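PDB 2Y0H: probable porin from Pseudomonas aeruginosa, which is thought to act as a porin of the OprD family, letting small solutes pass the outer membrane through its beta barrel. Local coordinates for residues Gly37-Leu42 against Leu125-Phe130; Arg365-Arg370 against Leu377-Phe382. All coordinates share one frame; numbering follows the deposited sequence.

Both contacts belong to one closed antiparallel barrel. Contact 1 lays an inward-folded loop ending over strand 30-43, whereas contact 2 is the last hairpin, strands 361-371 and 376-389. Strand 7-22 lies between the two, hydrogen-bonded to 30-43 along one edge and to 376-389 along the other, where the barrel closes. Their centres are 24 Å apart and their nearest atoms about 8 Å, without touching. Contact 1 is apolar and made across the barrel wall's inner surface; contact 2 is made within the wall, with a charged inner face. Detergent (C8E) touches F38, L40 and L42 and comes within about 5 Å of R370, consistent with membrane-facing surfaces there.

Contact 1: Gly37-Leu42 against Leu125-Phe130; sequences GFVLRL and LLPQTF
L125 and L126 close on G37 with one methyl branch each, and L126 and P127 together hold V39. At G37 no side chain stands between the backbones, and CA of G37 comes within 5.8 Å of CA of L125. L125 reaches across to the strand with its isobutyl group, and its CD1 rests 3.5 Å from G37 N. L126 has CG anti to the carbonyl carbon and beside the backbone N (chi1 -67°), and sends only CD2 to the strand. That methyl is 3.9 Å from G37 CA, 3.7 Å from F38 O and 3.8 Å from V39 CG2, fitting against the main chain at the junction of three residues.

V39 meets the loop through a single branch. Its CG1 is anti to the backbone N (chi1 178°), which leaves CG2 as the methyl aimed at the loop, 3.7 Å from P127 CD. V39 runs past both L126 and P127 in the opposite sense, giving flank contacts. F38 points its CB the other way, its ring near a bound C8E detergent and on L12 and L61.

No hydrogen bond joins the two segments; the strand's backbone bonds instead to R13 and D11 on one neighbour and to L61 and G59 on the other. Further along, Q128 is tied to D121, S153 and T281. A loop is thus attached by apolar contacts to the inside of the wall, just before strand 129-137 begins, as in the inward-folded third loop of porin barrels, which probably helps to narrow the channel here.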
# COMPACT_ATOMS: atom_id res chain seq x y z
N GLY A 37 16.23 -6.27 -6.72
CA GLY A 37 16.15 -5.88 -5.34
C GLY A 37 16.55 -7.01 -4.41
O GLY A 37 16.32 -8.19 -4.70
N PHE A 38 17.15 -6.63 -3.29
CA PHE A 38 17.45 -7.54 -2.21
C PHE A 38 16.94 -6.92 -0.91
O PHE A 38 17.20 -5.75 -0.65
CB PHE A 38 18.96 -7.76 -2.09
CG PHE A 38 19.60 -8.30 -3.32
CD1 PHE A 38 19.64 -9.67 -3.57
CD2 PHE A 38 20.19 -7.44 -4.24
CE1 PHE A 38 20.25 -10.18 -4.71
CE2 PHE A 38 20.81 -7.95 -5.39
CZ PHE A 38 20.84 -9.32 -5.62
N VAL A 39 16.22 -7.69 -0.11
CA VAL A 39 15.84 -7.26 1.22
C VAL A 39 16.23 -8.35 2.20
O VAL A 39 15.67 -9.45 2.19
CB VAL A 39 14.33 -6.93 1.36
CG1 VAL A 39 13.99 -6.53 2.81
CG2 VAL A 39 13.91 -5.84 0.39
N LEU A 40 17.22 -8.04 3.02
CA LEU A 40 17.73 -8.95 4.02
C LEU A 40 16.99 -8.69 5.33
O LEU A 40 17.06 -7.59 5.88
CB LEU A 40 19.24 -8.74 4.20
CG LEU A 40 19.91 -9.50 5.33
CD1 LEU A 40 19.83 -11.00 5.10
CD2 LEU A 40 21.36 -9.06 5.50
N ARG A 41 16.28 -9.70 5.80
CA ARG A 41 15.51 -9.58 7.04
C ARG A 41 16.10 -10.48 8.13
O ARG A 41 16.11 -11.70 8.00
CB ARG A 41 14.04 -9.94 6.80
CG ARG A 41 13.28 -8.90 6.01
CD ARG A 41 11.82 -9.30 5.76
NE ARG A 41 11.72 -10.45 4.87
CZ ARG A 41 11.33 -11.66 5.25
NH1 ARG A 41 10.99 -11.89 6.51
NH2 ARG A 41 11.27 -12.65 4.36
N LEU A 42 16.63 -9.86 9.18
CA LEU A 42 17.13 -10.60 10.33
C LEU A 42 16.16 -10.35 11.46
O LEU A 42 15.79 -9.20 11.71
CB LEU A 42 18.53 -10.11 10.70
CG LEU A 42 19.78 -10.79 10.14
CD1 LEU A 42 19.62 -11.29 8.71
CD2 LEU A 42 21.01 -9.87 10.26
N LEU A 125 10.43 -1.69 -6.83
CA LEU A 125 11.55 -2.61 -6.66
C LEU A 125 11.75 -2.98 -5.20
O LEU A 125 11.87 -4.16 -4.86
CB LEU A 125 12.84 -2.01 -7.23
CG LEU A 125 14.06 -2.93 -7.19
CD1 LEU A 125 13.84 -4.16 -8.06
CD2 LEU A 125 15.36 -2.19 -7.59
N LEU A 126 11.80 -1.98 -4.35
CA LEU A 126 12.03 -2.19 -2.93
C LEU A 126 10.89 -1.59 -2.13
O LEU A 126 10.23 -0.67 -2.59
CB LEU A 126 13.36 -1.55 -2.52
CG LEU A 126 14.61 -2.20 -3.12
CD1 LEU A 126 15.81 -1.33 -2.86
CD2 LEU A 126 14.81 -3.60 -2.54
N PRO A 127 10.66 -2.11 -0.93
CA PRO A 127 9.64 -1.49 -0.09
C PRO A 127 10.09 -0.13 0.39
O PRO A 127 11.27 0.05 0.71
CB PRO A 127 9.54 -2.45 1.10
CG PRO A 127 10.90 -3.08 1.17
CD PRO A 127 11.36 -3.22 -0.25
N GLN A 128 9.16 0.81 0.44
CA GLN A 128 9.37 2.06 1.15
C GLN A 128 9.48 1.74 2.64
O GLN A 128 8.77 0.87 3.14
CB GLN A 128 8.18 2.98 0.92
CG GLN A 128 8.06 4.15 1.86
CD GLN A 128 6.78 4.98 1.60
OE1 GLN A 128 5.74 4.44 1.24
NE2 GLN A 128 6.88 6.29 1.76
N THR A 129 10.36 2.42 3.36
CA THR A 129 10.45 2.23 4.81
C THR A 129 10.29 3.55 5.54
O THR A 129 10.45 4.62 4.95
CB THR A 129 11.80 1.62 5.23
OG1 THR A 129 12.86 2.52 4.89
CG2 THR A 129 12.04 0.27 4.53
N PHE A 130 9.98 3.47 6.82
CA PHE A 130 9.89 4.64 7.68
C PHE A 130 10.76 4.37 8.91
O PHE A 130 10.97 3.22 9.28
CB PHE A 130 8.43 4.88 8.12
CG PHE A 130 7.52 5.37 7.03
CD1 PHE A 130 6.93 4.47 6.13
CD2 PHE A 130 7.22 6.72 6.90
CE1 PHE A 130 6.11 4.92 5.13
CE2 PHE A 130 6.38 7.17 5.90
CZ PHE A 130 5.82 6.27 5.01

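Contact 2: Arg365-Arg370 against Leu377-Phe382; sequences RNITYR and LDENRF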
# COMPACT_ATOMS: atom_id res chain seq x y z
N ARG A 365 2.22 -7.98 -15.67
CA ARG A 365 1.23 -6.92 -15.52
C ARG A 365 1.14 -6.10 -16.80
O ARG A 365 2.16 -5.60 -17.28
CB ARG A 365 1.59 -5.97 -14.38
CG ARG A 365 2.10 -6.62 -13.11
CD ARG A 365 2.01 -5.64 -11.93
NE ARG A 365 0.62 -5.31 -11.60
CZ ARG A 365 0.25 -4.48 -10.64
NH1 ARG A 365 1.16 -3.85 -9.90
NH2 ARG A 365 -1.04 -4.26 -10.42
N ASN A 366 -0.07 -5.96 -17.34
CA ASN A 366 -0.30 -5.08 -18.47
C ASN A 366 -1.06 -3.85 -18.00
O ASN A 366 -2.11 -3.95 -17.35
CB ASN A 366 -1.07 -5.80 -19.58
CG ASN A 366 -1.23 -4.94 -20.84
OD1 ASN A 366 -0.54 -3.94 -21.03
ND2 ASN A 366 -2.16 -5.34 -21.71
N ILE A 367 -0.53 -2.68 -18.33
CA ILE A 367 -1.13 -1.43 -17.90
C ILE A 367 -1.52 -0.55 -19.08
O ILE A 367 -0.69 -0.20 -19.91
CB ILE A 367 -0.17 -0.65 -16.98
CG1 ILE A 367 0.16 -1.49 -15.75
CG2 ILE A 367 -0.77 0.67 -16.56
CD1 ILE A 367 1.10 -0.82 -14.81
N THR A 368 -2.79 -0.20 -19.17
CA THR A 368 -3.24 0.72 -20.21
C THR A 368 -3.95 1.89 -19.55
O THR A 368 -4.86 1.69 -18.73
CB THR A 368 -4.16 0.04 -21.24
OG1 THR A 368 -3.52 -1.14 -21.74
CG2 THR A 368 -4.43 0.98 -22.41
N TYR A 369 -3.53 3.10 -19.90
CA TYR A 369 -4.04 4.32 -19.28
C TYR A 369 -4.20 5.43 -20.30
O TYR A 369 -3.31 5.66 -21.10
CB TYR A 369 -3.08 4.80 -18.18
CG TYR A 369 -3.38 6.19 -17.68
CD1 TYR A 369 -4.37 6.40 -16.73
CD2 TYR A 369 -2.68 7.29 -18.16
CE1 TYR A 369 -4.66 7.67 -16.26
CE2 TYR A 369 -2.96 8.58 -17.70
CZ TYR A 369 -3.95 8.76 -16.75
OH TYR A 369 -4.25 10.02 -16.29
N ARG A 370 -5.35 6.11 -20.25
CA ARG A 370 -5.61 7.26 -21.12
C ARG A 370 -6.28 8.36 -20.32
O ARG A 370 -7.07 8.09 -19.42
CB ARG A 370 -6.54 6.88 -22.27
CG ARG A 370 -6.00 5.78 -23.14
CD ARG A 370 -4.84 6.24 -24.00
NE ARG A 370 -4.47 5.18 -24.94
CZ ARG A 370 -3.63 4.20 -24.65
NH1 ARG A 370 -3.07 4.14 -23.44
NH2 ARG A 370 -3.35 3.28 -25.55
N LEU A 377 -0.54 6.15 -21.37
CA LEU A 377 0.50 5.20 -21.00
C LEU A 377 0.15 3.77 -21.38
O LEU A 377 -0.97 3.30 -21.17
CB LEU A 377 0.78 5.24 -19.49
CG LEU A 377 1.84 4.25 -19.00
CD1 LEU A 377 3.23 4.70 -19.43
CD2 LEU A 377 1.78 4.05 -17.49
N ASP A 378 1.13 3.08 -21.94
CA ASP A 378 1.07 1.64 -22.09
C ASP A 378 2.33 1.12 -21.46
O ASP A 378 3.39 1.70 -21.62
CB ASP A 378 1.02 1.23 -23.55
CG ASP A 378 -0.26 1.64 -24.21
OD1 ASP A 378 -1.26 0.91 -24.09
OD2 ASP A 378 -0.28 2.72 -24.84
N GLU A 379 2.20 0.03 -20.72
CA GLU A 379 3.30 -0.48 -19.95
C GLU A 379 3.11 -1.96 -19.67
O GLU A 379 2.00 -2.42 -19.40
CB GLU A 379 3.46 0.30 -18.64
CG GLU A 379 4.44 -0.36 -17.67
CD GLU A 379 4.84 0.54 -16.53
OE1 GLU A 379 4.50 1.75 -16.55
OE2 GLU A 379 5.50 0.04 -15.60
N ASN A 380 4.21 -2.69 -19.76
CA ASN A 380 4.24 -4.06 -19.33
C ASN A 380 5.31 -4.22 -18.28
O ASN A 380 6.39 -3.65 -18.40
CB ASN A 380 4.46 -4.98 -20.53
CG ASN A 380 3.26 -4.98 -21.48
OD1 ASN A 380 2.35 -5.79 -21.34
ND2 ASN A 380 3.26 -4.04 -22.41
N ARG A 381 5.01 -4.98 -17.24
CA ARG A 381 6.02 -5.27 -16.24
C ARG A 381 6.12 -6.77 -16.11
O ARG A 381 5.15 -7.49 -16.30
CB ARG A 381 5.63 -4.70 -14.88
CG ARG A 381 5.29 -3.23 -14.89
CD ARG A 381 5.03 -2.73 -13.48
NE ARG A 381 4.64 -1.33 -13.51
CZ ARG A 381 4.05 -0.69 -12.52
NH1 ARG A 381 3.78 -1.33 -11.38
NH2 ARG A 381 3.73 0.59 -12.66
N PHE A 382 7.32 -7.24 -15.77
CA PHE A 382 7.48 -8.62 -15.38
C PHE A 382 8.31 -8.64 -14.12
O PHE A 382 9.43 -8.10 -14.08
CB PHE A 382 8.12 -9.46 -16.49
CG PHE A 382 8.14 -10.92 -16.19
CD1 PHE A 382 6.99 -11.68 -16.32
CD2 PHE A 382 9.31 -11.54 -15.77
CE1 PHE A 382 7.00 -13.03 -16.03
CE2 PHE A 382 9.33 -12.90 -15.49
CZ PHE A 382 8.17 -13.64 -15.62
O HOH W 1 4.13 -3.59 -9.75
O HOH W 2 -0.76 -1.65 -23.03
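R365 to Y369 pair with R381 to L377 as the two arms of an antiparallel beta hairpin, the last of the porin barrel. Three hydrogen-bonded pairs, R365 with R381, I367 with E379 and Y369 with L377, supply six backbone bonds, among them I367 N to E379 O at 2.8 Å. N366-N380 and T368-D378 are the non-hydrogen-bonded pairs between them.

Charged groups share the face of R365, E379 and R381, where A290 of a loop also packs. R381, stretched from CG to NE, turns NE to E379 OE2 at 2.6 Å, a salt bridge that meets the carboxylate from above its plane. The guanidinium groups of R365 and R381 stand nearly perpendicular, 89° apart, and water 1 accepts from NH1 of both, which would ease the repulsion; R365 also has a salt bridge to D347. I367 CD1 lies over one face of the R381 guanidinium, 3.7 Å from its CZ, offset toward the rim.

Apolar contacts on this face join I367 CG2 to L377 CD2 (4.3 Å) and Y369 CB to L377 CB (4.1 Å).

Beside T368 and D378, whose OG1 and OD1 water 2 bridges, R370 makes a salt bridge to D378 whose hydrogen bonds are weak, NH2 to OD2 at 3.2 Å; R22 is the stronger tie of that carboxylate. A bend at chi2 (-72°) turns the R370 guanidinium toward the partner strand, where NH1 still donates to Y369 O at 2.8 Å, reaching it from the face of the carbonyl plane opposite L377 N.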